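Local coordinates for YesW protein (Bacillus subtilis, PDB 2ZUX) that cleaves the rhamnogalacturonan backbone of plant cell-wall pectin by endo-type elimination, as a calcium-binding beta-propeller lyase of polysaccharide lyase family 11, at residues L168-Q180 and N214-S226. Numbering follows the deposited sequence.
Sequences LGKNIRAGAHYTQ and NADYRNEQGRVLS. With RAM (alpha-L-rhamnopyranose), chain O; RAM (alpha-L-rhamnopyranose), chain P.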
loop_
_atom_site.group_PDB
_atom_site.type_symbol
_atom_site.label_atom_id
_atom_site.label_comp_id
_atom_site.label_asym_id
_atom_site.label_seq_id
_atom_site.Cartn_x
_atom_site.Cartn_y
_atom_site.Cartn_z
ATOM N N LEU A 168 -2.071 -20.589 4.536
ATOM C CA LEU A 168 -3.088 -20.673 3.486
ATOM C C LEU A 168 -3.215 -22.078 2.893
ATOM O O LEU A 168 -4.252 -22.416 2.326
ATOM C CB LEU A 168 -2.857 -19.614 2.405
ATOM C CG LEU A 168 -3.255 -18.207 2.870
ATOM C CD1 LEU A 168 -2.595 -17.159 2.020
ATOM C CD2 LEU A 168 -4.770 -18.022 2.844
ATOM N N GLY A 169 -2.167 -22.883 3.046
ATOM C CA GLY A 169 -2.231 -24.314 2.764
ATOM C C GLY A 169 -1.963 -24.667 1.314
ATOM O O GLY A 169 -1.718 -23.800 0.466
ATOM N N LYS A 170 -2.013 -25.965 1.025
ATOM C CA LYS A 170 -1.585 -26.497 -0.269
ATOM C C LYS A 170 -2.434 -26.050 -1.456
ATOM O O LYS A 170 -1.987 -26.162 -2.600
ATOM C CB LYS A 170 -1.552 -28.027 -0.222
ATOM C CG LYS A 170 -2.924 -28.667 -0.031
ATOM C CD LYS A 170 -2.873 -30.190 -0.058
ATOM C CE LYS A 170 -2.005 -30.765 1.052
ATOM N NZ LYS A 170 -2.578 -30.516 2.401
ATOM N N ASN A 171 -3.647 -25.562 -1.200
ATOM C CA ASN A 171 -4.544 -25.181 -2.289
ATOM C C ASN A 171 -4.494 -23.697 -2.645
ATOM O O ASN A 171 -5.301 -23.227 -3.440
ATOM C CB ASN A 171 -5.968 -25.664 -2.033
ATOM C CG ASN A 171 -6.052 -27.170 -1.940
ATOM O OD1 ASN A 171 -6.591 -27.714 -0.970
ATOM N ND2 ASN A 171 -5.496 -27.859 -2.927
ATOM N N ILE A 172 -3.520 -22.986 -2.084
ATOM C CA ILE A 172 -3.255 -21.607 -2.465
ATOM C C ILE A 172 -1.803 -21.527 -2.920
ATOM O O ILE A 172 -0.877 -21.630 -2.101
ATOM C CB ILE A 172 -3.519 -20.619 -1.288
ATOM C CG1 ILE A 172 -5.010 -20.587 -0.902
ATOM C CG2 ILE A 172 -2.999 -19.215 -1.634
ATOM C CD1 ILE A 172 -5.975 -20.083 -1.986
ATOM N N ARG A 173 -1.603 -21.346 -4.223
ATOM C CA ARG A 173 -0.255 -21.282 -4.783
ATOM C C ARG A 173 0.464 -20.003 -4.346
ATOM O O ARG A 173 -0.165 -18.959 -4.183
ATOM C CB ARG A 173 -0.328 -21.347 -6.311
ATOM C CG ARG A 173 0.945 -21.823 -6.976
ATOM C CD ARG A 173 0.835 -21.720 -8.476
ATOM N NE ARG A 173 1.858 -22.531 -9.128
ATOM C CZ ARG A 173 2.470 -22.209 -10.262
ATOM N NH1 ARG A 173 2.177 -21.079 -10.905
ATOM N NH2 ARG A 173 3.387 -23.031 -10.753
ATOM N N ALA A 174 1.775 -20.096 -4.124
ATOM C CA ALA A 174 2.598 -18.932 -3.784
ATOM C C ALA A 174 3.105 -18.199 -5.014
ATOM O O ALA A 174 3.594 -18.820 -5.960
ATOM C CB ALA A 174 3.786 -19.356 -2.938
ATOM N N GLY A 175 3.024 -16.872 -4.985
ATOM C CA GLY A 175 3.548 -16.034 -6.064
ATOM C C GLY A 175 2.887 -14.670 -5.992
ATOM O O GLY A 175 1.858 -14.504 -5.330
ATOM N N ALA A 176 3.471 -13.695 -6.672
ATOM C CA ALA A 176 3.027 -12.302 -6.571
ATOM C C ALA A 176 1.551 -12.102 -6.900
ATOM O O ALA A 176 0.898 -11.227 -6.320
ATOM C CB ALA A 176 3.888 -11.415 -7.454
ATOM N N HIS A 177 1.034 -12.889 -7.839
ATOM C CA HIS A 177 -0.283 -12.626 -8.405
ATOM C C HIS A 177 -1.391 -13.433 -7.777
ATOM O O HIS A 177 -2.549 -13.289 -8.177
ATOM C CB HIS A 177 -0.224 -12.809 -9.918
ATOM C CG HIS A 177 0.819 -11.951 -10.536
ATOM N ND1 HIS A 177 0.712 -10.575 -10.583
ATOM C CD2 HIS A 177 2.048 -12.253 -11.016
ATOM C CE1 HIS A 177 1.811 -10.074 -11.116
ATOM N NE2 HIS A 177 2.635 -11.073 -11.390
ATOM N N TYR A 178 -1.040 -14.246 -6.780
ATOM C CA TYR A 178 -2.015 -15.118 -6.127
ATOM C C TYR A 178 -2.662 -14.419 -4.912
ATOM O O TYR A 178 -3.608 -13.660 -5.091
ATOM C CB TYR A 178 -1.386 -16.493 -5.822
ATOM C CG TYR A 178 -1.026 -17.261 -7.091
ATOM C CD1 TYR A 178 -2.003 -17.973 -7.801
ATOM C CD2 TYR A 178 0.276 -17.230 -7.603
ATOM C CE1 TYR A 178 -1.685 -18.658 -8.967
ATOM C CE2 TYR A 178 0.609 -17.916 -8.776
ATOM C CZ TYR A 178 -0.386 -18.616 -9.445
ATOM O OH TYR A 178 -0.076 -19.282 -10.616
ATOM N N THR A 179 -2.144 -14.617 -3.700
ATOM C CA THR A 179 -2.751 -14.014 -2.508
ATOM C C THR A 179 -2.588 -12.502 -2.510
ATOM O O THR A 179 -1.469 -11.985 -2.623
ATOM C CB THR A 179 -2.134 -14.586 -1.218
ATOM O OG1 THR A 179 -2.382 -15.997 -1.169
ATOM C CG2 THR A 179 -2.733 -13.940 0.018
ATOM N N GLN A 180 -3.727 -11.819 -2.369
ATOM C CA GLN A 180 -3.815 -10.365 -2.251
ATOM C C GLN A 180 -4.580 -10.095 -0.960
ATOM O O GLN A 180 -5.771 -10.382 -0.877
ATOM C CB GLN A 180 -4.551 -9.781 -3.466
ATOM C CG GLN A 180 -4.074 -10.316 -4.820
ATOM C CD GLN A 180 -2.576 -10.173 -5.050
ATOM O OE1 GLN A 180 -1.911 -9.283 -4.513
ATOM N NE2 GLN A 180 -2.036 -11.064 -5.875
ATOM N N ASN A 214 -8.421 -32.116 4.094
ATOM C CA ASN A 214 -7.392 -32.908 3.431
ATOM C C ASN A 214 -7.440 -32.877 1.907
ATOM O O ASN A 214 -6.616 -33.515 1.246
ATOM C CB ASN A 214 -7.477 -34.355 3.916
ATOM C CG ASN A 214 -7.490 -34.454 5.426
ATOM O OD1 ASN A 214 -6.604 -33.929 6.101
ATOM N ND2 ASN A 214 -8.511 -35.108 5.963
ATOM N N ALA A 215 -8.404 -32.149 1.351
ATOM C CA ALA A 215 -8.549 -32.052 -0.104
ATOM C C ALA A 215 -7.286 -31.477 -0.731
ATOM O O ALA A 215 -6.706 -30.524 -0.214
ATOM C CB ALA A 215 -9.752 -31.195 -0.452
ATOM N N ASP A 216 -6.846 -32.084 -1.828
ATOM C CA ASP A 216 -5.641 -31.650 -2.518
ATOM C C ASP A 216 -5.974 -31.423 -3.985
ATOM O O ASP A 216 -6.136 -32.377 -4.752
ATOM C CB ASP A 216 -4.533 -32.698 -2.366
ATOM C CG ASP A 216 -3.193 -32.233 -2.907
ATOM O OD1 ASP A 216 -3.137 -31.177 -3.579
ATOM O OD2 ASP A 216 -2.182 -32.936 -2.658
ATOM N N TYR A 217 -6.090 -30.157 -4.367
ATOM C CA TYR A 217 -6.445 -29.797 -5.735
ATOM C C TYR A 217 -5.253 -29.320 -6.545
ATOM O O TYR A 217 -5.429 -28.745 -7.617
ATOM C CB TYR A 217 -7.550 -28.739 -5.735
ATOM C CG TYR A 217 -8.857 -29.262 -5.201
ATOM C CD1 TYR A 217 -9.629 -30.143 -5.948
ATOM C CD2 TYR A 217 -9.320 -28.879 -3.945
ATOM C CE1 TYR A 217 -10.825 -30.632 -5.465
ATOM C CE2 TYR A 217 -10.517 -29.363 -3.446
ATOM C CZ TYR A 217 -11.268 -30.240 -4.216
ATOM O OH TYR A 217 -12.459 -30.729 -3.728
ATOM N N ARG A 218 -4.040 -29.569 -6.058
ATOM C CA ARG A 218 -2.846 -29.263 -6.846
ATOM C C ARG A 218 -2.760 -30.228 -8.018
ATOM O O ARG A 218 -2.827 -31.453 -7.834
ATOM C CB ARG A 218 -1.577 -29.382 -6.005
ATOM C CG ARG A 218 -1.463 -28.357 -4.887
ATOM C CD ARG A 218 -0.263 -28.642 -4.004
ATOM N NE ARG A 218 -0.437 -29.891 -3.256
ATOM C CZ ARG A 218 0.449 -30.376 -2.387
ATOM N NH1 ARG A 218 1.582 -29.729 -2.138
ATOM N NH2 ARG A 218 0.192 -31.519 -1.761
ATOM N N ASN A 219 -2.629 -29.687 -9.224
ATOM C CA ASN A 219 -2.388 -30.541 -10.380
ATOM C C ASN A 219 -0.892 -30.785 -10.539
ATOM O O ASN A 219 -0.090 -30.327 -9.724
ATOM C CB ASN A 219 -3.077 -30.006 -11.648
ATOM C CG ASN A 219 -2.347 -28.850 -12.296
ATOM O OD1 ASN A 219 -1.341 -28.355 -11.801
ATOM N ND2 ASN A 219 -2.865 -28.420 -13.443
ATOM N N GLU A 220 -0.508 -31.530 -11.570
ATOM C CA GLU A 220 0.893 -31.897 -11.729
ATOM C C GLU A 220 1.777 -30.706 -12.119
ATOM O O GLU A 220 2.999 -30.809 -12.078
ATOM C CB GLU A 220 1.040 -33.027 -12.745
ATOM C CG GLU A 220 0.613 -32.617 -14.137
ATOM C CD GLU A 220 0.507 -33.771 -15.107
ATOM O OE1 GLU A 220 0.134 -34.893 -14.694
ATOM O OE2 GLU A 220 0.783 -33.533 -16.289
ATOM N N GLN A 221 1.154 -29.585 -12.502
ATOM C CA GLN A 221 1.873 -28.332 -12.757
ATOM C C GLN A 221 2.136 -27.563 -11.456
ATOM O O GLN A 221 2.722 -26.485 -11.494
ATOM C CB GLN A 221 1.070 -27.399 -13.676
ATOM C CG GLN A 221 0.694 -27.893 -15.068
ATOM C CD GLN A 221 -0.258 -26.916 -15.730
ATOM O OE1 GLN A 221 -1.479 -27.039 -15.609
ATOM N NE2 GLN A 221 0.296 -25.906 -16.382
ATOM N N GLY A 222 1.677 -28.086 -10.320
ATOM C CA GLY A 222 1.748 -27.349 -9.052
ATOM C C GLY A 222 0.807 -26.158 -9.006
ATOM O O GLY A 222 1.010 -25.228 -8.216
ATOM N N ARG A 223 -0.218 -26.178 -9.856
ATOM C CA ARG A 223 -1.222 -25.123 -9.893
ATOM C C ARG A 223 -2.505 -25.672 -9.308
ATOM O O ARG A 223 -2.717 -26.887 -9.283
ATOM C CB ARG A 223 -1.462 -24.682 -11.333
ATOM C CG ARG A 223 -0.245 -24.104 -12.023
ATOM C CD ARG A 223 -0.520 -23.976 -13.503
ATOM N NE ARG A 223 0.642 -23.518 -14.251
ATOM C CZ ARG A 223 0.936 -22.242 -14.474
ATOM N NH1 ARG A 223 0.156 -21.270 -13.994
ATOM N NH2 ARG A 223 2.005 -21.927 -15.196
ATOM N N VAL A 224 -3.365 -24.785 -8.827
ATOM C CA VAL A 224 -4.630 -25.198 -8.247
ATOM C C VAL A 224 -5.734 -24.648 -9.128
ATOM O O VAL A 224 -6.145 -23.495 -8.979
ATOM C CB VAL A 224 -4.759 -24.741 -6.774
ATOM C CG1 VAL A 224 -6.062 -25.249 -6.174
ATOM C CG2 VAL A 224 -3.561 -25.240 -5.962
ATOM N N LEU A 225 -6.179 -25.487 -10.061
ATOM C CA LEU A 225 -7.060 -25.077 -11.145
ATOM C C LEU A 225 -8.431 -25.739 -11.071
ATOM O O LEU A 225 -9.208 -25.686 -12.027
ATOM C CB LEU A 225 -6.388 -25.382 -12.489
ATOM C CG LEU A 225 -5.020 -24.739 -12.749
ATOM C CD1 LEU A 225 -4.464 -25.176 -14.106
ATOM C CD2 LEU A 225 -5.077 -23.216 -12.663
ATOM N N SER A 226 -8.726 -26.350 -9.926
ATOM C CA SER A 226 -10.009 -27.011 -9.705
ATOM C C SER A 226 -10.328 -26.975 -8.215
ATOM O O SER A 226 -9.475 -26.619 -7.391
ATOM C CB SER A 226 -9.976 -28.458 -10.197
ATOM O OG SER A 226 -8.974 -29.163 -9.513
HETATM C C1 RAM O . 1.909 -28.258 2.978
HETATM C C2 RAM O . 1.721 -29.747 3.256
HETATM C C3 RAM O . 1.812 -30.541 1.954
HETATM C C4 RAM O . 3.072 -30.178 1.168
HETATM C C5 RAM O . 3.151 -28.663 0.956
HETATM C C6 RAM O . 4.433 -28.244 0.243
HETATM O O1 RAM O . 0.777 -27.750 2.303
HETATM O O2 RAM O . 2.723 -30.173 4.156
HETATM O O3 RAM O . 1.812 -31.924 2.235
HETATM O O4 RAM O . 3.082 -30.876 -0.063
HETATM O O5 RAM O . 3.087 -28.016 2.217
HETATM C C1 RAM P . -4.290 -30.934 7.308
HETATM C C2 RAM P . -4.194 -30.062 6.057
HETATM C C3 RAM P . -4.019 -28.595 6.452
HETATM C C4 RAM P . -2.818 -28.438 7.380
HETATM C C5 RAM P . -2.963 -29.380 8.579
HETATM C C6 RAM P . -1.741 -29.344 9.492
HETATM O O1 RAM P . -5.487 -30.650 8.004
HETATM O O2 RAM P . -3.100 -30.497 5.276
HETATM O O3 RAM P . -3.858 -27.775 5.316
HETATM O O4 RAM P . -2.751 -27.096 7.810
HETATM O O5 RAM P . -3.164 -30.720 8.149
HETATM O O HOH W 1 -5.357 -30.063 2.372
HETATM O O HOH W 2 -3.962 -33.537 1.754
HETATM O O HOH W 3 -2.037 -20.640 -11.808
#
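Lys170 lies across Arg218 at about a right angle, its CB resting 3.7 Å above the centre of the flat guanidinium group. With CG between the backbone N and the carbonyl carbon (chi1 65°) and chi2 extended, CD passes the Asp216 carboxylate, 3.5 Å from Asp216 CG. Bends at chi3 and chi4 then turn Lys170 NZ to 2.9 Å from O2 of the chain P rhamnose; through a water it also reaches Ala215 O. Asp216 fixes the guanidinium side-on in a salt bridge: Arg218 NE meets Asp216 OD1, and Arg218 NH2 meets Asp216 OD2 at 2.9 Å, both nearly straight and in the guanidinium plane. Arg218 NH1 is thereby aimed at O4 of the chain O rhamnose, 2.8 Å away. Replacing Arg218 with a leucine would probably deprive that O4 of the arginine's donors, the Asp216 carboxylate of its countercharge and Lys170 of the flat surface under its CB. Next along, the Asn171 amide packs against the backbone of Ala215 to Tyr217, while Val224 spreads both methyls over Asn171 O, CG1 at 3.5 Å. At the far end Arg173 gives a bent hydrogen bond from NE to Gly222 O (3.0 Å, 133°), with Arg223 CG over its guanidinium face. Arg173 NH1 and Arg223 NH1 approach to 3.7 Å, but both charges have other partners: Gly146 O takes Arg173 NH2, while Arg223 bonds to Asn142 O and pairs with Asp145. Two propeller loops thus form a rhamnose-binding site, completed by Asp150 and Gly201, possibly part of a carbohydrate-binding region away from the active site.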